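Local structure of NRPS (Penicillium fellutanum, 6NKI) at residues K22-T27 with N45-V50; V50-R55 with I84-G89; I123-A128 with R145-I150. The protein belongs to a nonribosomal peptide synthetase and folds as a Rossmann-type domain of the male sterility family, with NADPH bound. All coordinates share one frame; numbering follows the deposited sequence.

Interaction 1: residues K22-T27 with N45-V50; sequences KRLFLT and NDVSIV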
loop_
_atom_site.group_PDB
_atom_site.type_symbol
_atom_site.label_atom_id
_atom_site.label_comp_id
_atom_site.label_asym_id
_atom_site.label_seq_id
_atom_site.Cartn_x
_atom_site.Cartn_y
_atom_site.Cartn_z
ATOM N N LYS A 22 15.953 9.907 19.759
ATOM C CA LYS A 22 15.490 10.957 18.854
ATOM C C LYS A 22 14.386 11.780 19.503
ATOM O O LYS A 22 13.413 11.227 20.020
ATOM C CB LYS A 22 14.975 10.367 17.544
ATOM C CG LYS A 22 16.018 9.745 16.644
ATOM C CD LYS A 22 16.814 10.812 15.914
ATOM C CE LYS A 22 17.657 10.208 14.806
ATOM N NZ LYS A 22 18.353 11.265 14.034
ATOM N N ARG A 23 14.550 13.098 19.438
ATOM C CA ARG A 23 13.526 14.033 19.955
ATOM C C ARG A 23 13.103 14.911 18.778
ATOM O O ARG A 23 13.994 15.501 18.141
ATOM C CB ARG A 23 14.112 14.872 21.091
ATOM C CG ARG A 23 14.306 14.109 22.392
ATOM C CD ARG A 23 15.244 14.805 23.360
ATOM N NE ARG A 23 14.901 14.448 24.728
ATOM C CZ ARG A 23 15.537 13.540 25.456
ATOM N NH1 ARG A 23 16.575 12.896 24.950
ATOM N NH2 ARG A 23 15.140 13.285 26.689
ATOM N N LEU A 24 11.802 14.970 18.490
ATOM C CA LEU A 24 11.329 15.825 17.374
ATOM C C LEU A 24 10.048 16.556 17.765
ATOM O O LEU A 24 9.388 16.161 18.734
ATOM C CB LEU A 24 11.224 15.064 16.048
ATOM C CG LEU A 24 10.244 13.900 16.003
ATOM C CD1 LEU A 24 8.832 14.409 15.803
ATOM C CD2 LEU A 24 10.627 12.946 14.889
ATOM N N PHE A 25 9.760 17.605 17.010
ATOM C CA PHE A 25 8.688 18.561 17.264
ATOM C C PHE A 25 7.676 18.529 16.133
ATOM O O PHE A 25 8.035 18.525 14.950
ATOM C CB PHE A 25 9.235 20.018 17.468
ATOM C CG PHE A 25 8.170 21.085 17.417
ATOM C CD1 PHE A 25 7.253 21.239 18.459
ATOM C CD2 PHE A 25 8.085 21.936 16.322
ATOM C CE1 PHE A 25 6.262 22.214 18.398
ATOM C CE2 PHE A 25 7.108 22.925 16.257
ATOM C CZ PHE A 25 6.199 23.063 17.293
ATOM N N LEU A 26 6.406 18.541 16.512
ATOM C CA LEU A 26 5.318 18.289 15.583
ATOM C C LEU A 26 4.203 19.291 15.809
ATOM O O LEU A 26 3.752 19.471 16.940
ATOM C CB LEU A 26 4.764 16.868 15.777
ATOM C CG LEU A 26 3.605 16.391 14.908
ATOM C CD1 LEU A 26 4.073 16.273 13.466
ATOM C CD2 LEU A 26 3.063 15.047 15.440
ATOM N N THR A 27 3.730 19.896 14.729
ATOM C CA THR A 27 2.470 20.623 14.732
ATOM C C THR A 27 1.426 19.855 13.923
ATOM O O THR A 27 1.766 19.061 13.039
ATOM C CB THR A 27 2.656 22.041 14.174
ATOM O OG1 THR A 27 1.387 22.710 14.149
ATOM C CG2 THR A 27 3.274 22.010 12.785
ATOM N N ASN A 45 11.388 3.119 17.245
ATOM C CA ASN A 45 12.208 2.963 18.443
ATOM C C ASN A 45 13.196 4.105 18.647
ATOM O O ASN A 45 13.565 4.389 19.792
ATOM C CB ASN A 45 12.963 1.630 18.404
ATOM C CG ASN A 45 12.102 0.450 18.825
ATOM O OD1 ASN A 45 11.387 0.519 19.826
ATOM N ND2 ASN A 45 12.173 -0.641 18.064
ATOM N N ASP A 46 13.651 4.763 17.573
ATOM C CA ASP A 46 14.659 5.807 17.752
ATOM C C ASP A 46 14.102 7.034 18.459
ATOM O O ASP A 46 14.824 7.683 19.226
ATOM C CB ASP A 46 15.275 6.224 16.414
ATOM C CG ASP A 46 16.311 5.243 15.913
ATOM O OD1 ASP A 46 16.911 4.529 16.749
ATOM O OD2 ASP A 46 16.548 5.207 14.688
ATOM N N VAL A 47 12.832 7.368 18.224
ATOM C CA VAL A 47 12.278 8.602 18.761
ATOM C C VAL A 47 12.112 8.482 20.274
ATOM O O VAL A 47 11.529 7.516 20.785
ATOM C CB VAL A 47 10.965 8.952 18.044
ATOM C CG1 VAL A 47 9.988 7.859 18.206
ATOM C CG2 VAL A 47 10.388 10.235 18.604
ATOM N N SER A 48 12.652 9.466 21.000
ATOM C CA SER A 48 12.720 9.438 22.456
ATOM C C SER A 48 11.663 10.303 23.127
ATOM O O SER A 48 11.352 10.064 24.299
ATOM C CB SER A 48 14.113 9.885 22.916
ATOM O OG SER A 48 14.209 9.961 24.329
ATOM N N ILE A 49 11.107 11.287 22.421
ATOM C CA ILE A 49 10.062 12.152 22.964
ATOM C C ILE A 49 9.458 12.845 21.745
ATOM O O ILE A 49 10.144 13.026 20.731
ATOM C CB ILE A 49 10.625 13.166 24.001
ATOM C CG1 ILE A 49 9.608 13.524 25.097
ATOM C CG2 ILE A 49 10.996 14.479 23.344
ATOM C CD1 ILE A 49 9.428 12.473 26.192
ATOM N N VAL A 50 8.187 13.235 21.800
ATOM C CA VAL A 50 7.637 14.084 20.748
ATOM C C VAL A 50 7.002 15.310 21.388
ATOM O O VAL A 50 6.252 15.191 22.365
ATOM C CB VAL A 50 6.617 13.345 19.853
ATOM C CG1 VAL A 50 6.057 14.281 18.770
ATOM C CG2 VAL A 50 7.244 12.114 19.221
#

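Interaction 2: residues V50-R55 with I84-G89; sequences VYVLAR and IQVWPG. With NDP (NADPH dihydro-nicotinamide-adenine-dinucleotide phosphate), chain B.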
loop_
_atom_site.group_PDB
_atom_site.type_symbol
_atom_site.label_atom_id
_atom_site.label_comp_id
_atom_site.label_asym_id
_atom_site.label_seq_id
_atom_site.Cartn_x
_atom_site.Cartn_y
_atom_site.Cartn_z
ATOM N N VAL A 50 8.187 13.235 21.800
ATOM C CA VAL A 50 7.637 14.084 20.748
ATOM C C VAL A 50 7.002 15.310 21.388
ATOM O O VAL A 50 6.252 15.191 22.365
ATOM C CB VAL A 50 6.617 13.345 19.853
ATOM C CG1 VAL A 50 6.057 14.281 18.770
ATOM C CG2 VAL A 50 7.244 12.114 19.221
ATOM N N TYR A 51 7.315 16.486 20.842
ATOM C CA TYR A 51 6.679 17.731 21.253
ATOM C C TYR A 51 5.615 18.077 20.226
ATOM O O TYR A 51 5.909 18.124 19.027
ATOM C CB TYR A 51 7.672 18.902 21.345
ATOM C CG TYR A 51 8.930 18.669 22.139
ATOM C CD1 TYR A 51 8.884 18.459 23.507
ATOM C CD2 TYR A 51 10.184 18.751 21.526
ATOM C CE1 TYR A 51 10.068 18.281 24.254
ATOM C CE2 TYR A 51 11.367 18.565 22.264
ATOM C CZ TYR A 51 11.295 18.336 23.628
ATOM O OH TYR A 51 12.438 18.147 24.362
ATOM N N VAL A 52 4.397 18.346 20.686
ATOM C CA VAL A 52 3.290 18.640 19.778
ATOM C C VAL A 52 2.684 20.015 20.097
ATOM O O VAL A 52 2.287 20.295 21.239
ATOM C CB VAL A 52 2.230 17.526 19.792
ATOM C CG1 VAL A 52 2.845 16.252 19.280
ATOM C CG2 VAL A 52 1.696 17.289 21.179
ATOM N N LEU A 53 2.644 20.866 19.073
ATOM C CA LEU A 53 1.889 22.100 19.111
ATOM C C LEU A 53 0.438 21.794 19.424
ATOM O O LEU A 53 -0.170 20.907 18.819
ATOM C CB LEU A 53 2.000 22.821 17.765
ATOM C CG LEU A 53 1.605 24.313 17.826
ATOM C CD1 LEU A 53 2.528 25.078 18.799
ATOM C CD2 LEU A 53 1.596 25.033 16.473
ATOM N N ALA A 54 -0.124 22.518 20.378
ATOM C CA ALA A 54 -1.535 22.400 20.712
ATOM C C ALA A 54 -2.172 23.776 20.630
ATOM O O ALA A 54 -1.767 24.697 21.350
ATOM C CB ALA A 54 -1.738 21.803 22.100
ATOM N N ARG A 55 -3.157 23.908 19.739
ATOM C CA ARG A 55 -3.886 25.162 19.588
ATOM C C ARG A 55 -4.411 25.655 20.927
ATOM O O ARG A 55 -4.332 26.850 21.232
ATOM C CB ARG A 55 -5.029 24.961 18.585
ATOM C CG ARG A 55 -5.812 26.210 18.215
ATOM C CD ARG A 55 -6.826 25.914 17.108
ATOM N NE ARG A 55 -7.669 27.069 16.800
ATOM C CZ ARG A 55 -8.607 27.082 15.856
ATOM N NH1 ARG A 55 -9.333 28.176 15.650
ATOM N NH2 ARG A 55 -8.818 26.002 15.115
ATOM N N ILE A 84 5.123 11.902 25.224
ATOM C CA ILE A 84 4.520 13.069 24.605
ATOM C C ILE A 84 4.645 14.267 25.542
ATOM O O ILE A 84 4.442 14.150 26.758
ATOM C CB ILE A 84 3.054 12.758 24.237
ATOM C CG1 ILE A 84 2.463 13.822 23.327
ATOM C CG2 ILE A 84 2.198 12.588 25.473
ATOM C CD1 ILE A 84 1.195 13.321 22.660
ATOM N N GLN A 85 5.045 15.405 24.984
ATOM C CA GLN A 85 5.016 16.668 25.710
ATOM C C GLN A 85 4.297 17.696 24.856
ATOM O O GLN A 85 4.585 17.836 23.661
ATOM C CB GLN A 85 6.416 17.156 26.087
ATOM C CG GLN A 85 7.053 16.309 27.164
ATOM C CD GLN A 85 8.360 16.887 27.670
ATOM O OE1 GLN A 85 8.819 17.937 27.205
ATOM N NE2 GLN A 85 8.971 16.199 28.627
ATOM N N VAL A 86 3.366 18.404 25.462
ATOM C CA VAL A 86 2.507 19.320 24.736
ATOM C C VAL A 86 3.020 20.739 24.957
ATOM O O VAL A 86 3.285 21.146 26.096
ATOM C CB VAL A 86 1.049 19.162 25.189
ATOM C CG1 VAL A 86 0.168 20.147 24.485
ATOM C CG2 VAL A 86 0.581 17.751 24.915
ATOM N N TRP A 87 3.182 21.483 23.870
ATOM C CA TRP A 87 3.562 22.890 23.948
ATOM C C TRP A 87 2.413 23.763 23.490
ATOM O O TRP A 87 2.104 23.790 22.273
ATOM C CB TRP A 87 4.797 23.193 23.106
ATOM C CG TRP A 87 6.088 22.640 23.596
ATOM C CD1 TRP A 87 6.338 22.026 24.789
ATOM C CD2 TRP A 87 7.313 22.648 22.882
ATOM N NE1 TRP A 87 7.659 21.651 24.859
ATOM C CE2 TRP A 87 8.275 22.022 23.691
ATOM C CE3 TRP A 87 7.691 23.131 21.633
ATOM C CZ2 TRP A 87 9.581 21.866 23.287
ATOM C CZ3 TRP A 87 8.993 22.974 21.235
ATOM C CH2 TRP A 87 9.922 22.350 22.056
ATOM N N PRO A 88 1.777 24.507 24.373
ATOM C CA PRO A 88 0.755 25.471 23.951
ATOM C C PRO A 88 1.318 26.467 22.943
ATOM O O PRO A 88 2.440 26.957 23.088
ATOM C CB PRO A 88 0.349 26.153 25.258
ATOM C CG PRO A 88 0.735 25.170 26.336
ATOM C CD PRO A 88 1.975 24.506 25.835
ATOM N N GLY A 89 0.525 26.762 21.926
ATOM C CA GLY A 89 0.997 27.634 20.875
ATOM C C GLY A 89 -0.092 27.940 19.873
ATOM O O GLY A 89 -1.262 27.607 20.072
HETATM P PA NDP B . -8.058 20.553 10.358
HETATM O O1A NDP B . -8.329 21.568 9.286
HETATM O O2A NDP B . -8.659 20.747 11.726
HETATM O O5B NDP B . -6.424 20.170 10.511
HETATM C C5B NDP B . -5.696 21.347 10.499
HETATM C C4B NDP B . -4.685 21.326 11.649
HETATM O O4B NDP B . -4.142 22.668 11.786
HETATM C C3B NDP B . -5.354 20.900 12.945
HETATM O O3B NDP B . -4.448 20.156 13.687
HETATM C C2B NDP B . -5.610 22.244 13.718
HETATM O O2B NDP B . -5.552 22.143 15.074
HETATM C C1B NDP B . -4.377 23.097 13.143
HETATM N N9A NDP B . -4.646 24.581 13.156
HETATM C C8A NDP B . -5.615 25.318 12.437
HETATM N N7A NDP B . -5.574 26.651 12.694
HETATM C C5A NDP B . -4.524 26.781 13.630
HETATM C C6A NDP B . -3.975 27.899 14.296
HETATM N N6A NDP B . -4.468 29.169 14.082
HETATM N N1A NDP B . -2.940 27.763 15.180
HETATM C C2A NDP B . -2.495 26.480 15.359
HETATM N N3A NDP B . -2.895 25.334 14.809
HETATM C C4A NDP B . -3.939 25.506 13.926
HETATM O O3 NDP B . -8.716 19.120 9.776
HETATM P PN NDP B . -8.465 18.962 8.186
HETATM O O1N NDP B . -8.836 17.594 7.764
HETATM O O2N NDP B . -8.964 20.171 7.424
HETATM O O5D NDP B . -6.665 19.004 7.760
HETATM C C5D NDP B . -5.885 18.008 8.428
HETATM C C4D NDP B . -4.747 17.385 7.480
HETATM O O4D NDP B . -5.329 16.662 6.387
HETATM C C3D NDP B . -3.837 18.478 6.847
HETATM O O3D NDP B . -2.499 18.251 7.247
HETATM C C2D NDP B . -3.965 18.339 5.303
HETATM O O2D NDP B . -2.717 18.233 4.641
HETATM C C1D NDP B . -4.661 17.015 5.134
HETATM N N1N NDP B . -5.800 17.002 4.098
HETATM C C2N NDP B . -6.772 16.080 4.347
HETATM C C3N NDP B . -7.861 15.947 3.576
HETATM C C7N NDP B . -8.675 14.842 4.025
HETATM O O7N NDP B . -8.927 14.554 5.191
HETATM N N7N NDP B . -9.061 14.003 3.029
HETATM C C4N NDP B . -8.146 16.838 2.357
HETATM C C5N NDP B . -6.970 17.721 2.048
HETATM C C6N NDP B . -5.881 17.789 2.871
HETATM P P2B NDP B . -7.224 22.123 15.918
HETATM O O1X NDP B . -6.781 21.842 17.320
HETATM O O2X NDP B . -7.780 23.521 15.627
HETATM O O3X NDP B . -7.807 20.985 15.141
#

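Interaction 3: residues I123-A128 with R145-I150; sequences IIHCGA and RSTFDI. With NDP (NADPH dihydro-nicotinamide-adenine-dinucleotide phosphate), chain B.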
loop_
_atom_site.group_PDB
_atom_site.type_symbol
_atom_site.label_atom_id
_atom_site.label_comp_id
_atom_site.label_asym_id
_atom_site.label_seq_id
_atom_site.Cartn_x
_atom_site.Cartn_y
_atom_site.Cartn_z
ATOM N N ILE A 123 11.927 18.318 12.905
ATOM C CA ILE A 123 10.579 18.841 13.040
ATOM C C ILE A 123 9.804 18.563 11.769
ATOM O O ILE A 123 10.353 18.560 10.662
ATOM C CB ILE A 123 10.541 20.346 13.379
ATOM C CG1 ILE A 123 11.158 21.172 12.269
ATOM C CG2 ILE A 123 11.278 20.652 14.688
ATOM C CD1 ILE A 123 11.150 22.627 12.603
ATOM N N ILE A 124 8.518 18.295 11.949
ATOM C CA ILE A 124 7.581 18.128 10.847
ATOM C C ILE A 124 6.535 19.221 10.979
ATOM O O ILE A 124 5.799 19.268 11.975
ATOM C CB ILE A 124 6.918 16.741 10.857
ATOM C CG1 ILE A 124 7.950 15.634 10.646
ATOM C CG2 ILE A 124 5.880 16.681 9.783
ATOM C CD1 ILE A 124 8.532 15.074 11.921
ATOM N N HIS A 125 6.470 20.093 9.998
ATOM C CA HIS A 125 5.477 21.153 10.024
ATOM C C HIS A 125 4.277 20.670 9.215
ATOM O O HIS A 125 4.236 20.807 7.991
ATOM C CB HIS A 125 6.065 22.478 9.533
ATOM C CG HIS A 125 5.103 23.616 9.597
ATOM N ND1 HIS A 125 4.442 24.093 8.489
ATOM C CD2 HIS A 125 4.633 24.327 10.647
ATOM C CE1 HIS A 125 3.643 25.084 8.842
ATOM N NE2 HIS A 125 3.741 25.249 10.148
ATOM N N CYS A 126 3.290 20.119 9.930
ATOM C CA CYS A 126 2.037 19.606 9.382
ATOM C C CYS A 126 0.831 20.498 9.674
ATOM O O CYS A 126 -0.112 20.531 8.872
ATOM C CB CYS A 126 1.768 18.196 9.933
ATOM S SG CYS A 126 0.276 17.432 9.261
ATOM N N GLY A 127 0.852 21.224 10.793
ATOM C CA GLY A 127 -0.153 22.216 11.122
ATOM C C GLY A 127 -0.396 23.268 10.055
ATOM O O GLY A 127 0.538 23.885 9.535
ATOM N N ALA A 128 -1.671 23.464 9.726
ATOM C CA ALA A 128 -2.116 24.465 8.768
ATOM C C ALA A 128 -3.479 24.962 9.231
ATOM O O ALA A 128 -3.941 24.617 10.321
ATOM C CB ALA A 128 -2.170 23.888 7.353
ATOM N N ARG A 145 4.439 32.432 8.282
ATOM C CA ARG A 145 5.302 32.990 9.323
ATOM C C ARG A 145 5.869 31.884 10.198
ATOM O O ARG A 145 7.059 31.885 10.533
ATOM C CB ARG A 145 4.504 33.980 10.172
ATOM C CG ARG A 145 5.214 34.646 11.350
ATOM C CD ARG A 145 6.043 35.842 10.950
ATOM N NE ARG A 145 6.515 36.535 12.153
ATOM C CZ ARG A 145 7.284 37.622 12.163
ATOM N NH1 ARG A 145 7.669 38.188 11.025
ATOM N NH2 ARG A 145 7.649 38.158 13.321
ATOM N N SER A 146 5.006 30.951 10.586
ATOM C CA SER A 146 5.378 29.710 11.241
ATOM C C SER A 146 6.551 29.061 10.509
ATOM O O SER A 146 7.528 28.643 11.144
ATOM C CB SER A 146 4.142 28.800 11.314
ATOM O OG SER A 146 3.597 28.529 10.034
ATOM N N THR A 147 6.488 29.019 9.172
ATOM C CA THR A 147 7.580 28.435 8.398
ATOM C C THR A 147 8.834 29.292 8.520
ATOM O O THR A 147 9.943 28.775 8.706
ATOM C CB THR A 147 7.158 28.262 6.926
ATOM O OG1 THR A 147 5.956 27.471 6.832
ATOM C CG2 THR A 147 8.260 27.570 6.108
ATOM N N PHE A 148 8.666 30.616 8.432
ATOM C CA PHE A 148 9.775 31.546 8.613
ATOM C C PHE A 148 10.386 31.400 9.999
ATOM O O PHE A 148 11.612 31.325 10.149
ATOM C CB PHE A 148 9.277 32.974 8.386
ATOM C CG PHE A 148 10.352 34.032 8.499
ATOM C CD1 PHE A 148 11.239 34.260 7.454
ATOM C CD2 PHE A 148 10.466 34.801 9.651
ATOM C CE1 PHE A 148 12.214 35.221 7.557
ATOM C CE2 PHE A 148 11.440 35.766 9.757
ATOM C CZ PHE A 148 12.317 35.976 8.712
ATOM N N ASP A 149 9.540 31.369 11.030
ATOM C CA ASP A 149 10.036 31.147 12.383
ATOM C C ASP A 149 10.857 29.862 12.461
ATOM O O ASP A 149 11.871 29.810 13.169
ATOM C CB ASP A 149 8.857 31.101 13.362
ATOM C CG ASP A 149 8.148 32.447 13.509
ATOM O OD1 ASP A 149 8.821 33.497 13.409
ATOM O OD2 ASP A 149 6.909 32.445 13.711
ATOM N N ILE A 150 10.443 28.826 11.700
ATOM C CA ILE A 150 11.028 27.482 11.781
ATOM C C ILE A 150 12.448 27.442 11.209
ATOM O O ILE A 150 13.334 26.794 11.781
ATOM C CB ILE A 150 10.093 26.443 11.106
ATOM C CG1 ILE A 150 9.034 25.919 12.074
ATOM C CG2 ILE A 150 10.844 25.262 10.495
ATOM C CD1 ILE A 150 7.965 25.199 11.391
HETATM P PA NDP B . -8.058 20.553 10.358
HETATM O O1A NDP B . -8.329 21.568 9.286
HETATM O O2A NDP B . -8.659 20.747 11.726
HETATM O O5B NDP B . -6.424 20.170 10.511
HETATM C C5B NDP B . -5.696 21.347 10.499
HETATM C C4B NDP B . -4.685 21.326 11.649
HETATM O O4B NDP B . -4.142 22.668 11.786
HETATM C C3B NDP B . -5.354 20.900 12.945
HETATM O O3B NDP B . -4.448 20.156 13.687
HETATM C C2B NDP B . -5.610 22.244 13.718
HETATM O O2B NDP B . -5.552 22.143 15.074
HETATM C C1B NDP B . -4.377 23.097 13.143
HETATM N N9A NDP B . -4.646 24.581 13.156
HETATM C C8A NDP B . -5.615 25.318 12.437
HETATM N N7A NDP B . -5.574 26.651 12.694
HETATM C C5A NDP B . -4.524 26.781 13.630
HETATM C C6A NDP B . -3.975 27.899 14.296
HETATM N N6A NDP B . -4.468 29.169 14.082
HETATM N N1A NDP B . -2.940 27.763 15.180
HETATM C C2A NDP B . -2.495 26.480 15.359
HETATM N N3A NDP B . -2.895 25.334 14.809
HETATM C C4A NDP B . -3.939 25.506 13.926
HETATM O O3 NDP B . -8.716 19.120 9.776
HETATM P PN NDP B . -8.465 18.962 8.186
HETATM O O1N NDP B . -8.836 17.594 7.764
HETATM O O2N NDP B . -8.964 20.171 7.424
HETATM O O5D NDP B . -6.665 19.004 7.760
HETATM C C5D NDP B . -5.885 18.008 8.428
HETATM C C4D NDP B . -4.747 17.385 7.480
HETATM O O4D NDP B . -5.329 16.662 6.387
HETATM C C3D NDP B . -3.837 18.478 6.847
HETATM O O3D NDP B . -2.499 18.251 7.247
HETATM C C2D NDP B . -3.965 18.339 5.303
HETATM O O2D NDP B . -2.717 18.233 4.641
HETATM C C1D NDP B . -4.661 17.015 5.134
HETATM N N1N NDP B . -5.800 17.002 4.098
HETATM C C2N NDP B . -6.772 16.080 4.347
HETATM C C3N NDP B . -7.861 15.947 3.576
HETATM C C7N NDP B . -8.675 14.842 4.025
HETATM O O7N NDP B . -8.927 14.554 5.191
HETATM N N7N NDP B . -9.061 14.003 3.029
HETATM C C4N NDP B . -8.146 16.838 2.357
HETATM C C5N NDP B . -6.970 17.721 2.048
HETATM C C6N NDP B . -5.881 17.789 2.871
HETATM P P2B NDP B . -7.224 22.123 15.918
HETATM O O1X NDP B . -6.781 21.842 17.320
HETATM O O2X NDP B . -7.780 23.521 15.627
HETATM O O3X NDP B . -7.807 20.985 15.141
#

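Interaction 1: residues K22-T27 with N45-V50
Arg23 turns its CG anti to the carbonyl carbon (chi1 -73°), which brings CG to 3.5 Å from the CG2 methyl of Ile49, where the two side chains cross obliquely. The chain then runs extended to NE, and Ser48 OG stands over one face of the guanidinium, offset toward its rim, 3.8 Å from NH1 of Arg23. On the other face of the sheet Leu24 holds CG between the backbone N and the carbonyl carbon (chi1 62°). It lies beside Val50, pointing the same way, with its CD1 4.1 Å from Val50 CG1. The same methyl of Val50 also meets CB of Leu26 at 4.2 Å.

Strands 22-27 and 47-54 run parallel and are the first two strands of a Rossmann fold, joined by helix 32-43, whose Leu38 packs on Leu26 and Val50. A beta bulge shifts the register by one residue between the Lys22-Val47 and Arg23-Ile49 pairs. At the bulge Lys22 O faces two amides: it accepts a weak bond from Ile49 N (3.3 Å), while the approach of Ser48 N is too short in the model to be relied on. Farther along, Leu24 N donates a weak bond to Ile49 O at 3.4 Å. The pairing at this start of the strands thus combines backbone bonds that are weak or doubtful with apolar contacts of Leu24 and Leu26 on Val50, next to helix 32-43.

Interaction 2: residues V50-R55 with I84-G89
Tyr51 and Trp87 form an offset stack, with ring centroids 4.3 Å apart and planes inclined by 19°. Trp87 CZ2 sits over the centre of the phenol ring, 3.5 Å from Tyr51 CG, while CB of Tyr51 stands over the centre of the indole six-membered ring in a CH-pi contact. Gln85 runs alongside Tyr51 and brings OE1 to the ring edge, in its plane, 3.2 Å from CE1 of Tyr51. On the opposite face of the sheet the contacts are aliphatic: Ala54 CB touches Val86 CG1 at 3.5 Å, and the CG2 methyls of Val52 and Val86 meet.

Between these two layers the parallel strands exchange five backbone hydrogen bonds, from Gln85 N to Val50 O (2.9 Å) through to Gly89 N to Ala54 O (3.1 Å). The strands belong to a right-handed beta-alpha-beta crossover of the Rossmann fold, and Ile66 of the connecting helix 59-72 packs on Val52, Ile84 and Val86. Just past the end of strand 47-54, Arg55 extends throughout its length, CG anti to the backbone N (chi1 -175°), and NH2 donates a nearly straight bond of 2.7 Å to O2X; this phosphate oxygen of NADPH lies at the guanidinium edge, in its plane. Farther out, His102 stacks on Trp87, and Phe25 of strand 22-27 brings its ring against the same indole.

Interaction 3: residues I123-A128 with R145-I150
Thr147 OG1 is hydrogen-bonded to Asn143 O, one turn earlier in its helix, and to Ser210 OG of helix 202-220, and it lies 3.9 Å from CE1 of His125. The neighbouring hydroxyl, Ser146 OG, is bonded in the same manner to Ala142 O, with NE2 of His125 3.3 Å away. The CB of His125 points toward the helix, and CG lies anti to the backbone N (chi1 -177°). The imidazole also meets Ile150, whose CD1 approaches the ring obliquely, 3.5 Å from CD2 of His125. Two residues earlier on the strand, Ile123 lies alongside Ile150, the two side chains running opposite ways, with CD1 of Ile123 touching CG2 of Ile150 at 3.4 Å.

Helix 136-156 thus packs against the sheet, its segment 145-150 almost antiparallel to strand residues 123-125 (164°), as in the strand-helix-strand pattern of a Rossmann fold, in which it leads on to strand 162-166. The ring of Tyr165 from that strand meets His125. Beyond the strand end, the loop turns to NADPH: Ala128 N gives a weak hydrogen bond of 3.3 Å to O4B, its geometry doubtful, and Cys126 SG lies 3.5 Å from O3D. Both buried hydroxyls, of Ser146 and Thr147, have a carbonyl partner in their own helix, which satisfies them beside the imidazole.

Overall arrangement
The three contacts are built on one parallel sheet, in which strand 22-27 lies between 47-54 and 122-125. Interactions 1 and 2 share Val50 and have centres about 12 Å apart; Leu26 N lies 2.6 Å from Tyr51 O, a probable hydrogen bond. Across its other edge strand 22-27 meets interaction 3, where Phe25 O and Ile124 N are 3.0 Å apart and probably bonded; these centres are about 16 Å apart. Interactions 2 and 3 do not touch, their nearest atoms being about 6 Å apart, yet both reach NADPH, through Arg55 and through Cys126 and Ala128. Interaction 1 stands farther back, with the Leu26 side chain about 9 Å from the ligand. Thr30, Asp90 and Asn244 add further hydrogen bonds to NADPH.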